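Local coordinates for putative glycoside hydrolase (Parabacteroides distasonis ATCC 8503, PDB 3GYC), which is a putative glycoside hydrolase of a cellulase-like TIM-barrel family that probably cleaves glycosidic bonds, though its substrate is not established, at residues Gly242-Lys247 with Pro276-Lys281; Val249-Asn254 with Asp259-Val264. One frame throughout, in Å; residues are numbered along the deposited sequence.

Contact 1: Gly242-Lys247 with Pro276-Lys281; sequences GGEFYK and PGYWQK
Phe245 sets the edge of its ring against the face of Trp279 in a T-shaped pair. The planes stand 89° apart, and the Phe245 ring centroid is 5.2 Å from that of the six-membered ring of Trp279. Of the Phe245 ring, CD1 lies over the centre of the indole face. CB of Phe245 adds an off-centre CH-pi contact, 3.8 Å from CZ3 of Trp279. CA of Phe245 lies 3.6 Å from CH2 of Trp279. The other indole face carries CD2 of Tyr278, so the ring is held between two aromatics. This is the tight, buried part. Helix 259-273 packs on Phe245, and its Val271 O accepts a hydrogen bond from Trp279 NE1. The two segments are otherwise far apart, with axes 11.7 Å from each other, and large side chains bridge them. On the more open side Glu244 reaches across as an extended chain, CG anti to its backbone N (chi1 -177°). Glu244 OE1 accepts a 2.5 Å hydrogen bond from Tyr278 OH through its syn lone pair. Asn241 also binds OE1, and Arg275 forms a salt bridge with OE2. Both carboxylate oxygens are thus engaged, which would probably favour the charged form of Glu244.

Contact 2: Val249-Asn254 with Asp259-Val264; sequences VGYGYN and DDYKNV
The ring of Tyr251 meets the first two turns of helix 259-273. Tyr253 N lies over one face, offset toward the rim. Asp260 O sits at the edge, in the ring plane. CB of Asp260 and CG2 of Val264 come in obliquely at CD1 of Tyr251, with CG2 only 3.3 Å from CD1. The edge of Tyr251 also points at the face of Tyr261, the planes 66° apart and the ring centroids 5.7 Å from each other. The two tyrosines run side by side in the same direction; Tyr251 OH bonds to Asp311 and Tyr261 OH to Gln80. Asp260 CG is anti to the carbonyl carbon (chi1 -74°), which turns the carboxylate to the loop backbone. Asp260 OD2 accepts a hydrogen bond from Asn254 N at 2.9 Å, on the anti side and 31° out of the carboxylate plane, and a weak one from Gly252 N. Asn263 ND2 gives a nearly straight 2.7 Å bond to Gly250 O. Gly250, with positive phi, is the first residue to leave the preceding helix, and the Asn263 amide lies close against its backbone. Val249 CG1 packs on CA of Val264. The contact closes the loop between helices 240-249 and 259-273.

Three successive helices, 240-249, 259-273 and 276-297, tie the contacts together. Contact 2 fixes the loop between the first two, and contact 1 joins the first to the third. The middle helix serves both: its start holds the loop in contact 2, and its later residues Ala268, Val271 and Tyr272 pack on Phe245 of contact 1. The centres of the two contacts are about 16 Å apart, yet the contacts touch. Tyr246 O lies 3.1 Å from Tyr251 N, a probable hydrogen bond, and the Tyr246 ring packs against both Tyr251 and Tyr253. The centres of contacts 1 and 2 lie about 22 and 23 Å from that of the chain.

Contact 1: Gly242-Lys247 with Pro276-Lys281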
loop_
_atom_site.group_PDB
_atom_site.type_symbol
_atom_site.label_atom_id
_atom_site.label_comp_id
_atom_site.label_asym_id
_atom_site.label_seq_id
_atom_site.Cartn_x
_atom_site.Cartn_y
_atom_site.Cartn_z
ATOM N N GLY A 242 15.930 -3.720 13.177
ATOM C CA GLY A 242 15.098 -4.580 14.025
ATOM C C GLY A 242 14.092 -3.800 14.839
ATOM O O GLY A 242 13.780 -4.166 15.965
ATOM N N GLY A 243 13.620 -2.698 14.279
ATOM C CA GLY A 243 12.634 -1.848 14.920
ATOM C C GLY A 243 13.179 -1.074 16.097
ATOM O O GLY A 243 12.470 -0.869 17.064
ATOM N N GLU A 244 14.426 -0.612 15.978
ATOM C CA GLU A 244 15.118 0.097 17.048
ATOM C C GLU A 244 14.343 1.300 17.561
ATOM O O GLU A 244 14.174 1.460 18.759
ATOM C CB GLU A 244 16.525 0.544 16.607
ATOM C CG GLU A 244 17.346 1.237 17.701
ATOM C CD GLU A 244 18.634 1.832 17.170
ATOM O OE1 GLU A 244 19.045 1.470 16.037
ATOM O OE2 GLU A 244 19.210 2.687 17.865
ATOM N N PHE A 245 13.893 2.150 16.658
ATOM C CA PHE A 245 13.140 3.325 17.049
ATOM C C PHE A 245 11.944 2.991 17.984
ATOM O O PHE A 245 11.778 3.570 19.059
ATOM C CB PHE A 245 12.612 4.046 15.805
ATOM C CG PHE A 245 11.946 5.338 16.114
ATOM C CD1 PHE A 245 12.691 6.464 16.394
ATOM C CD2 PHE A 245 10.562 5.434 16.140
ATOM C CE1 PHE A 245 12.083 7.666 16.699
ATOM C CE2 PHE A 245 9.951 6.626 16.456
ATOM C CZ PHE A 245 10.709 7.754 16.718
ATOM N N TYR A 246 11.129 2.041 17.556
ATOM C CA TYR A 246 9.946 1.684 18.320
ATOM C C TYR A 246 10.303 0.988 19.642
ATOM O O TYR A 246 9.575 1.172 20.635
ATOM C CB TYR A 246 8.947 0.866 17.489
ATOM C CG TYR A 246 8.067 1.657 16.561
ATOM C CD1 TYR A 246 7.645 2.929 16.889
ATOM C CD2 TYR A 246 7.535 1.086 15.429
ATOM C CE1 TYR A 246 6.787 3.643 16.086
ATOM C CE2 TYR A 246 6.651 1.793 14.626
ATOM C CZ TYR A 246 6.289 3.079 14.980
ATOM O OH TYR A 246 5.439 3.829 14.233
ATOM N N LYS A 247 11.398 0.231 19.670
ATOM C CA LYS A 247 11.849 -0.415 20.922
ATOM C C LYS A 247 12.229 0.675 21.908
ATOM O O LYS A 247 11.912 0.587 23.085
ATOM C CB LYS A 247 13.007 -1.394 20.715
ATOM C CG LYS A 247 12.609 -2.717 20.022
ATOM C CD LYS A 247 13.841 -3.546 19.714
ATOM C CE LYS A 247 13.522 -4.840 18.993
ATOM N NZ LYS A 247 14.773 -5.431 18.390
ATOM N N PRO A 276 18.804 12.876 14.795
ATOM C CA PRO A 276 18.070 12.747 13.542
ATOM C C PRO A 276 18.889 12.170 12.390
ATOM O O PRO A 276 18.368 11.391 11.611
ATOM C CB PRO A 276 17.597 14.179 13.265
ATOM C CG PRO A 276 18.536 15.019 13.955
ATOM C CD PRO A 276 18.933 14.285 15.196
ATOM N N GLY A 277 20.166 12.523 12.312
ATOM C CA GLY A 277 21.060 11.982 11.288
ATOM C C GLY A 277 21.143 10.465 11.326
ATOM O O GLY A 277 21.112 9.827 10.271
ATOM N N TYR A 278 21.215 9.884 12.530
ATOM C CA TYR A 278 21.278 8.426 12.679
ATOM C C TYR A 278 20.033 7.748 12.114
ATOM O O TYR A 278 20.128 6.727 11.419
ATOM C CB TYR A 278 21.414 8.034 14.146
ATOM C CG TYR A 278 21.333 6.545 14.399
ATOM C CD1 TYR A 278 22.430 5.731 14.187
ATOM C CD2 TYR A 278 20.149 5.951 14.856
ATOM C CE1 TYR A 278 22.367 4.362 14.411
ATOM C CE2 TYR A 278 20.080 4.579 15.079
ATOM C CZ TYR A 278 21.194 3.797 14.866
ATOM O OH TYR A 278 21.155 2.445 15.097
ATOM N N TRP A 279 18.874 8.324 12.413
ATOM C CA TRP A 279 17.601 7.760 11.932
ATOM C C TRP A 279 17.477 7.929 10.446
ATOM O O TRP A 279 17.072 7.002 9.749
ATOM C CB TRP A 279 16.416 8.399 12.647
ATOM C CG TRP A 279 16.462 8.155 14.141
ATOM C CD1 TRP A 279 16.594 9.097 15.136
ATOM C CD2 TRP A 279 16.432 6.888 14.797
ATOM N NE1 TRP A 279 16.593 8.490 16.362
ATOM C CE2 TRP A 279 16.495 7.134 16.183
ATOM C CE3 TRP A 279 16.333 5.569 14.349
ATOM C CZ2 TRP A 279 16.490 6.110 17.119
ATOM C CZ3 TRP A 279 16.319 4.555 15.288
ATOM C CH2 TRP A 279 16.404 4.829 16.652
ATOM N N GLN A 280 17.833 9.120 9.976
ATOM C CA GLN A 280 17.799 9.434 8.564
ATOM C C GLN A 280 18.702 8.495 7.778
ATOM O O GLN A 280 18.316 8.061 6.695
ATOM C CB GLN A 280 18.149 10.899 8.314
ATOM C CG GLN A 280 17.080 11.872 8.822
ATOM C CD GLN A 280 17.568 13.306 8.825
ATOM O OE1 GLN A 280 18.421 13.658 8.036
ATOM N NE2 GLN A 280 17.021 14.141 9.700
ATOM N N LYS A 281 19.862 8.135 8.335
ATOM C CA LYS A 281 20.795 7.235 7.622
ATOM C C LYS A 281 20.230 5.812 7.540
ATOM O O LYS A 281 20.365 5.166 6.509
ATOM C CB LYS A 281 22.223 7.261 8.207
#

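Contact 2: Val249-Asn254 with Asp259-Val264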
loop_
_atom_site.group_PDB
_atom_site.type_symbol
_atom_site.label_atom_id
_atom_site.label_comp_id
_atom_site.label_asym_id
_atom_site.label_seq_id
_atom_site.Cartn_x
_atom_site.Cartn_y
_atom_site.Cartn_z
ATOM N N VAL A 249 11.062 3.904 21.868
ATOM C CA VAL A 249 9.868 4.678 22.156
ATOM C C VAL A 249 8.899 3.927 23.043
ATOM O O VAL A 249 8.234 4.536 23.884
ATOM C CB VAL A 249 9.169 5.084 20.844
ATOM C CG1 VAL A 249 7.730 5.640 21.075
ATOM C CG2 VAL A 249 10.029 6.080 20.104
ATOM N N GLY A 250 8.830 2.617 22.867
ATOM C CA GLY A 250 7.868 1.795 23.574
ATOM C C GLY A 250 6.552 1.621 22.814
ATOM O O GLY A 250 5.490 1.595 23.423
ATOM N N TYR A 251 6.618 1.492 21.496
ATOM C CA TYR A 251 5.432 1.310 20.643
ATOM C C TYR A 251 5.336 -0.128 20.127
ATOM O O TYR A 251 6.248 -0.607 19.483
ATOM C CB TYR A 251 5.471 2.267 19.457
ATOM C CG TYR A 251 4.155 2.265 18.692
ATOM C CD1 TYR A 251 3.022 2.849 19.256
ATOM C CD2 TYR A 251 4.019 1.597 17.473
ATOM C CE1 TYR A 251 1.814 2.829 18.615
ATOM C CE2 TYR A 251 2.813 1.591 16.798
ATOM C CZ TYR A 251 1.710 2.205 17.388
ATOM O OH TYR A 251 0.488 2.204 16.828
ATOM N N GLY A 252 4.202 -0.793 20.360
ATOM C CA GLY A 252 4.021 -2.190 19.970
ATOM C C GLY A 252 2.827 -2.470 19.084
ATOM O O GLY A 252 2.303 -3.570 19.098
ATOM N N TYR A 253 2.382 -1.469 18.329
ATOM C CA TYR A 253 1.291 -1.592 17.384
ATOM C C TYR A 253 -0.028 -2.087 18.015
ATOM O O TYR A 253 -0.848 -2.683 17.324
ATOM C CB TYR A 253 1.670 -2.496 16.205
ATOM C CG TYR A 253 2.962 -2.163 15.490
ATOM C CD1 TYR A 253 4.163 -2.680 15.933
ATOM C CD2 TYR A 253 2.968 -1.402 14.328
ATOM C CE1 TYR A 253 5.341 -2.431 15.258
ATOM C CE2 TYR A 253 4.140 -1.138 13.646
ATOM C CZ TYR A 253 5.330 -1.641 14.126
ATOM O OH TYR A 253 6.527 -1.397 13.469
ATOM N N ASN A 254 -0.253 -1.796 19.290
ATOM C CA ASN A 254 -1.470 -2.255 19.948
ATOM C C ASN A 254 -2.723 -1.743 19.204
ATOM O O ASN A 254 -2.832 -0.564 18.860
ATOM C CB ASN A 254 -1.493 -1.883 21.421
ATOM C CG ASN A 254 -2.477 -2.724 22.191
ATOM O OD1 ASN A 254 -3.700 -2.570 22.056
ATOM N ND2 ASN A 254 -1.957 -3.652 22.963
ATOM N N ASP A 259 -2.279 2.697 25.517
ATOM C CA ASP A 259 -0.956 2.807 26.149
ATOM C C ASP A 259 0.223 2.984 25.199
ATOM O O ASP A 259 1.064 3.805 25.456
ATOM C CB ASP A 259 -0.771 1.618 27.065
ATOM C CG ASP A 259 -1.938 1.479 28.037
ATOM O OD1 ASP A 259 -1.698 1.729 29.249
ATOM O OD2 ASP A 259 -3.115 1.227 27.594
ATOM N N ASP A 260 0.257 2.241 24.096
ATOM C CA ASP A 260 1.303 2.385 23.050
ATOM C C ASP A 260 1.358 3.813 22.512
ATOM O O ASP A 260 2.446 4.407 22.454
ATOM C CB ASP A 260 1.096 1.376 21.886
ATOM C CG ASP A 260 1.486 -0.067 22.277
ATOM O OD1 ASP A 260 1.781 -0.284 23.453
ATOM O OD2 ASP A 260 1.534 -0.977 21.425
ATOM N N TYR A 261 0.204 4.389 22.175
ATOM C CA TYR A 261 0.211 5.773 21.702
ATOM C C TYR A 261 0.671 6.763 22.758
ATOM O O TYR A 261 1.259 7.822 22.432
ATOM C CB TYR A 261 -1.129 6.221 21.136
ATOM C CG TYR A 261 -1.183 6.190 19.618
ATOM C CD1 TYR A 261 -0.408 7.061 18.876
ATOM C CD2 TYR A 261 -1.998 5.315 18.939
ATOM C CE1 TYR A 261 -0.408 7.044 17.530
ATOM C CE2 TYR A 261 -2.022 5.304 17.545
ATOM C CZ TYR A 261 -1.255 6.194 16.849
ATOM O OH TYR A 261 -1.236 6.226 15.483
ATOM N N LYS A 262 0.382 6.457 24.012
ATOM C CA LYS A 262 0.854 7.313 25.085
ATOM C C LYS A 262 2.401 7.345 25.097
ATOM O O LYS A 262 2.986 8.362 25.414
ATOM C CB LYS A 262 0.296 6.877 26.443
ATOM C CG LYS A 262 -1.174 7.255 26.640
ATOM C CD LYS A 262 -1.710 6.661 27.962
ATOM C CE LYS A 262 -3.144 7.003 28.225
ATOM N NZ LYS A 262 -3.374 8.450 28.499
ATOM N N ASN A 263 3.034 6.233 24.762
ATOM C CA ASN A 263 4.506 6.192 24.666
ATOM C C ASN A 263 4.979 6.984 23.439
ATOM O O ASN A 263 6.026 7.573 23.478
ATOM C CB ASN A 263 5.000 4.758 24.571
ATOM C CG ASN A 263 4.890 4.035 25.864
ATOM O OD1 ASN A 263 4.732 4.652 26.889
ATOM N ND2 ASN A 263 4.966 2.733 25.830
ATOM N N VAL A 264 4.207 6.983 22.359
ATOM C CA VAL A 264 4.583 7.760 21.158
ATOM C C VAL A 264 4.592 9.256 21.536
ATOM O O VAL A 264 5.558 9.994 21.231
ATOM C CB VAL A 264 3.660 7.463 19.943
ATOM C CG1 VAL A 264 3.999 8.374 18.742
ATOM C CG2 VAL A 264 3.791 6.006 19.537
#